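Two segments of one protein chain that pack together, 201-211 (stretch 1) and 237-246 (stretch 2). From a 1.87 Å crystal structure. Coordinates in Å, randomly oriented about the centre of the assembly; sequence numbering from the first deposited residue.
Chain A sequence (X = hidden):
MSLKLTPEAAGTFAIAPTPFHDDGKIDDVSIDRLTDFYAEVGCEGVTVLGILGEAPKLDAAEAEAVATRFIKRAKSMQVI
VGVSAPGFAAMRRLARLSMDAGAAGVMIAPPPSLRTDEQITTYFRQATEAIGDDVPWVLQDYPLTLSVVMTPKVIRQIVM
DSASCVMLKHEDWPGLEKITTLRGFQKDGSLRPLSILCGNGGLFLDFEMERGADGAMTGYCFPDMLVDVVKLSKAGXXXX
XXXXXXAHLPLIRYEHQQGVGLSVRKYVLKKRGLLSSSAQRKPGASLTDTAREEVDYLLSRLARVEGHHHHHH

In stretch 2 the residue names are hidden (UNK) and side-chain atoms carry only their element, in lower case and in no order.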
# COMPACT_ATOMS: atom_id res chain seq x y z
N GLY A 201 20.95 6.01 0.51
CA GLY A 201 21.93 5.99 1.57
C GLY A 201 23.35 5.61 1.18
O GLY A 201 24.20 5.45 2.05
N GLY A 202 23.60 5.46 -0.12
CA GLY A 202 24.92 5.08 -0.59
C GLY A 202 25.20 3.61 -0.38
O GLY A 202 26.35 3.16 -0.46
N LEU A 203 24.15 2.84 -0.11
CA LEU A 203 24.28 1.41 0.15
C LEU A 203 24.98 0.63 -0.97
O LEU A 203 25.66 -0.36 -0.70
CB LEU A 203 22.90 0.81 0.43
CG LEU A 203 22.82 -0.53 1.17
CD1 LEU A 203 23.36 -0.37 2.58
CD2 LEU A 203 21.37 -1.00 1.20
N PHE A 204 24.83 1.08 -2.21
CA PHE A 204 25.47 0.40 -3.34
C PHE A 204 26.39 1.30 -4.17
O PHE A 204 26.70 0.99 -5.32
CB PHE A 204 24.41 -0.21 -4.27
CG PHE A 204 23.83 -1.50 -3.75
CD1 PHE A 204 22.88 -1.49 -2.73
CD2 PHE A 204 24.30 -2.72 -4.22
CE1 PHE A 204 22.40 -2.67 -2.20
CE2 PHE A 204 23.83 -3.91 -3.69
CZ PHE A 204 22.87 -3.89 -2.68
N LEU A 205 26.85 2.39 -3.58
CA LEU A 205 27.72 3.32 -4.30
C LEU A 205 28.95 2.68 -4.94
O LEU A 205 29.36 3.06 -6.04
CB LEU A 205 28.17 4.46 -3.38
CG LEU A 205 28.94 5.57 -4.11
CD1 LEU A 205 28.07 6.17 -5.21
CD2 LEU A 205 29.36 6.64 -3.11
N ASP A 206 29.53 1.70 -4.26
CA ASP A 206 30.72 1.05 -4.78
C ASP A 206 30.49 0.45 -6.17
O ASP A 206 31.28 0.69 -7.09
CB ASP A 206 31.23 -0.02 -3.79
CG ASP A 206 30.20 -1.09 -3.48
OD1 ASP A 206 28.99 -0.84 -3.57
OD2 ASP A 206 30.62 -2.21 -3.10
N PHE A 207 29.40 -0.29 -6.33
CA PHE A 207 29.11 -0.90 -7.61
C PHE A 207 28.38 0.04 -8.56
O PHE A 207 28.48 -0.11 -9.78
CB PHE A 207 28.33 -2.20 -7.41
CG PHE A 207 29.16 -3.33 -6.86
CD1 PHE A 207 30.21 -3.86 -7.61
CD2 PHE A 207 28.93 -3.84 -5.59
CE1 PHE A 207 31.01 -4.89 -7.10
CE2 PHE A 207 29.72 -4.86 -5.07
CZ PHE A 207 30.76 -5.38 -5.83
N GLU A 208 27.65 1.00 -8.02
CA GLU A 208 26.94 1.95 -8.86
C GLU A 208 27.93 2.74 -9.71
O GLU A 208 27.66 3.05 -10.86
CB GLU A 208 26.08 2.88 -8.00
CG GLU A 208 24.80 2.23 -7.51
CD GLU A 208 24.17 2.97 -6.36
OE1 GLU A 208 22.97 2.73 -6.10
OE2 GLU A 208 24.87 3.77 -5.71
N MSE A 209 29.08 3.06 -9.13
CA MSE A 209 30.10 3.79 -9.87
C MSE A 209 30.63 2.91 -11.00
O MSE A 209 30.85 3.38 -12.11
CB MSE A 209 31.26 4.21 -8.96
CG MSE A 209 30.90 5.28 -7.93
SE MSE A 209 29.99 6.85 -8.67
CE MSE A 209 31.35 7.42 -9.93
N GLU A 210 30.80 1.62 -10.71
CA GLU A 210 31.30 0.69 -11.73
C GLU A 210 30.30 0.54 -12.88
O GLU A 210 30.69 0.37 -14.04
CB GLU A 210 31.58 -0.68 -11.09
CG GLU A 210 32.62 -0.62 -9.97
CD GLU A 210 33.03 -1.99 -9.46
OE1 GLU A 210 32.45 -3.00 -9.90
OE2 GLU A 210 33.94 -2.05 -8.60
N ARG A 211 29.01 0.61 -12.56
CA ARG A 211 27.98 0.48 -13.59
C ARG A 211 27.94 1.69 -14.52
O ARG A 211 27.41 1.61 -15.63
CB ARG A 211 26.60 0.31 -12.95
CG ARG A 211 26.44 -1.00 -12.19
CD ARG A 211 26.67 -2.19 -13.09
NE ARG A 211 26.40 -3.44 -12.40
CZ ARG A 211 25.48 -4.32 -12.78
NH1 ARG A 211 24.74 -4.09 -13.86
NH2 ARG A 211 25.31 -5.44 -12.09
N UNK A 237 40.65 2.59 -9.66
CA UNK A 237 41.33 1.97 -8.53
C UNK A 237 40.29 1.17 -7.74
O UNK A 237 39.91 1.55 -6.63
c UNK A 237 41.95 3.04 -7.63
o UNK A 237 44.49 1.79 -7.81
c UNK A 237 44.30 2.77 -8.53
n UNK A 237 45.06 3.04 -9.58
c UNK A 237 43.16 3.74 -8.23
N UNK A 238 39.85 0.06 -8.33
CA UNK A 238 38.83 -0.79 -7.73
C UNK A 238 39.07 -1.21 -6.28
O UNK A 238 38.19 -1.05 -5.43
c UNK A 238 38.60 -2.04 -8.58
n UNK A 238 33.82 -5.71 -9.62
n UNK A 238 35.96 -6.41 -10.07
c UNK A 238 37.01 -3.95 -9.15
n UNK A 238 35.60 -4.32 -9.18
c UNK A 238 35.13 -5.48 -9.62
c UNK A 238 37.22 -2.65 -8.37
N UNK A 239 40.24 -1.77 -5.99
CA UNK A 239 40.52 -2.22 -4.63
C UNK A 239 40.53 -1.07 -3.64
O UNK A 239 39.98 -1.19 -2.55
c UNK A 239 41.81 -4.30 -5.32
o UNK A 239 42.90 -4.84 -5.64
o UNK A 239 40.70 -4.80 -5.59
c UNK A 239 41.85 -2.97 -4.57
N UNK A 240 41.16 0.04 -4.00
CA UNK A 240 41.21 1.19 -3.10
C UNK A 240 39.81 1.73 -2.85
O UNK A 240 39.46 2.06 -1.71
c UNK A 240 42.10 2.30 -3.67
c UNK A 240 43.58 1.95 -3.84
c UNK A 240 44.14 1.48 -2.51
c UNK A 240 44.35 3.16 -4.34
N UNK A 241 39.03 1.83 -3.91
CA UNK A 241 37.67 2.34 -3.81
C UNK A 241 36.84 1.45 -2.89
O UNK A 241 36.18 1.94 -1.97
c UNK A 241 37.03 2.40 -5.19
N UNK A 242 36.88 0.14 -3.13
CA UNK A 242 36.13 -0.80 -2.29
C UNK A 242 36.66 -0.90 -0.86
O UNK A 242 35.90 -1.17 0.07
n UNK A 242 33.82 -2.77 -3.85
c UNK A 242 35.10 -2.29 -4.05
c UNK A 242 33.15 -2.71 -4.98
c UNK A 242 35.17 -1.94 -5.36
c UNK A 242 36.10 -2.18 -2.95
n UNK A 242 33.94 -2.21 -5.91
N UNK A 243 37.96 -0.70 -0.67
CA UNK A 243 38.49 -0.77 0.69
C UNK A 243 37.93 0.37 1.53
O UNK A 243 37.51 0.17 2.67
n UNK A 243 41.97 -1.88 -0.11
c UNK A 243 40.02 -0.68 0.68
c UNK A 243 40.67 -1.96 0.19
o UNK A 243 40.03 -3.01 0.08
N UNK A 244 37.91 1.57 0.95
CA UNK A 244 37.40 2.75 1.64
C UNK A 244 35.90 2.64 1.85
O UNK A 244 35.39 2.95 2.92
c UNK A 244 37.73 4.01 0.84
c UNK A 244 37.23 5.33 1.44
c UNK A 244 37.66 6.49 0.54
c UNK A 244 37.77 5.51 2.85
N UNK A 245 35.19 2.18 0.82
CA UNK A 245 33.75 2.03 0.93
C UNK A 245 33.43 1.03 2.05
O UNK A 245 32.63 1.32 2.94
c UNK A 245 33.15 1.52 -0.39
c UNK A 245 31.11 0.09 -0.17
c UNK A 245 29.43 2.29 -0.41
c UNK A 245 29.72 -0.09 -0.10
c UNK A 245 28.88 1.02 -0.22
c UNK A 245 30.81 2.45 -0.47
c UNK A 245 31.66 1.35 -0.35
N UNK A 246 34.08 -0.13 2.02
CA UNK A 246 33.86 -1.17 3.02
C UNK A 246 34.12 -0.71 4.45
O UNK A 246 33.49 -1.22 5.39
o UNK A 246 33.24 -2.79 0.92
c UNK A 246 34.28 -3.16 1.51
o UNK A 246 34.96 -4.14 1.15
c UNK A 246 34.74 -2.39 2.73
O HOH W 1 32.76 -3.62 -1.58

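Position 237 carries three side-chain carbons, the third bearing one oxygen and one nitrogen, an amide at the end of a two-methylene arm. It is Gln237, which occupies the N-cap of the helix and is exposed and out of reach of stretch 1. Position 238 has three carbons, a nitrogen and then a carbon holding two more nitrogens, a planar guanidinium that meets the Glu210 carboxylate edge-on and the edge of the Phe207 ring; this is Arg238. Its extended chain makes a two-pronged salt bridge, with Arg238 NE 2.9 Å from Glu210 OE2 and Arg238 NH2 3.0 Å from Glu210 OE1. Arg238 NH2 is also 3.9 Å from Phe207 CE1.

At 239, two carbons, the second with two oxygens, form a short carboxylate that touches nothing on stretch 1: Asp239. Position 240 has four carbons forked at the second, again remote from the partner, and is Leu240. A single carbon at 241 identifies Ala241; its CA-to-CB bond points toward stretch 1, yet the methyl makes no contact.

Position 242 shows one carbon followed by a five-membered ring of three carbons and two nitrogens. One ring nitrogen meets Glu210 and a ring carbon lies over a face of the Phe207 ring, so the residue is His242. Its NE2 donates a hydrogen bond to Glu210 OE2 at 2.7 Å, and CE1 is 3.7 Å from Phe207 CZ. On the ring's other nitrogen, ND1, a water is bound at 2.6 Å; it donates to Asp206 OD2 and to position 246.

Two carbons, the second carrying one oxygen and one nitrogen, make 243 an amide on the exposed side, Asn243. Position 244 has four carbons forked at the second, without a contact, and is Leu244. At 245, one carbon leads into a ring of six carbons with no hydroxyl, its face against Asp206 and its edge at Gly202 and Leu203: Phe245. Asp206 CB sits 3.8 Å from the ring centroid, while Phe245 CE1 approaches Gly202 O at 3.2 Å. Position 246 has two carbons, the second with two oxygens; Asp246 reaches stretch 1 through the water, which donates to its OD1.

The helices run roughly antiparallel, at 151°. Phe245 points toward stretch 1, while Arg238 and His242 leave the helix sideways and bring their ends to it. Glu210 OE2 accepts from both Arg238 and His242, tying two successive turns to one carboxylate. Toward the other end, polar pairing gives way to the Phe245 ring, which packs against Asp206 and the turn from Gly202 to Leu205.

Stretch 2, residues 237-246: QRDLAHNLFD
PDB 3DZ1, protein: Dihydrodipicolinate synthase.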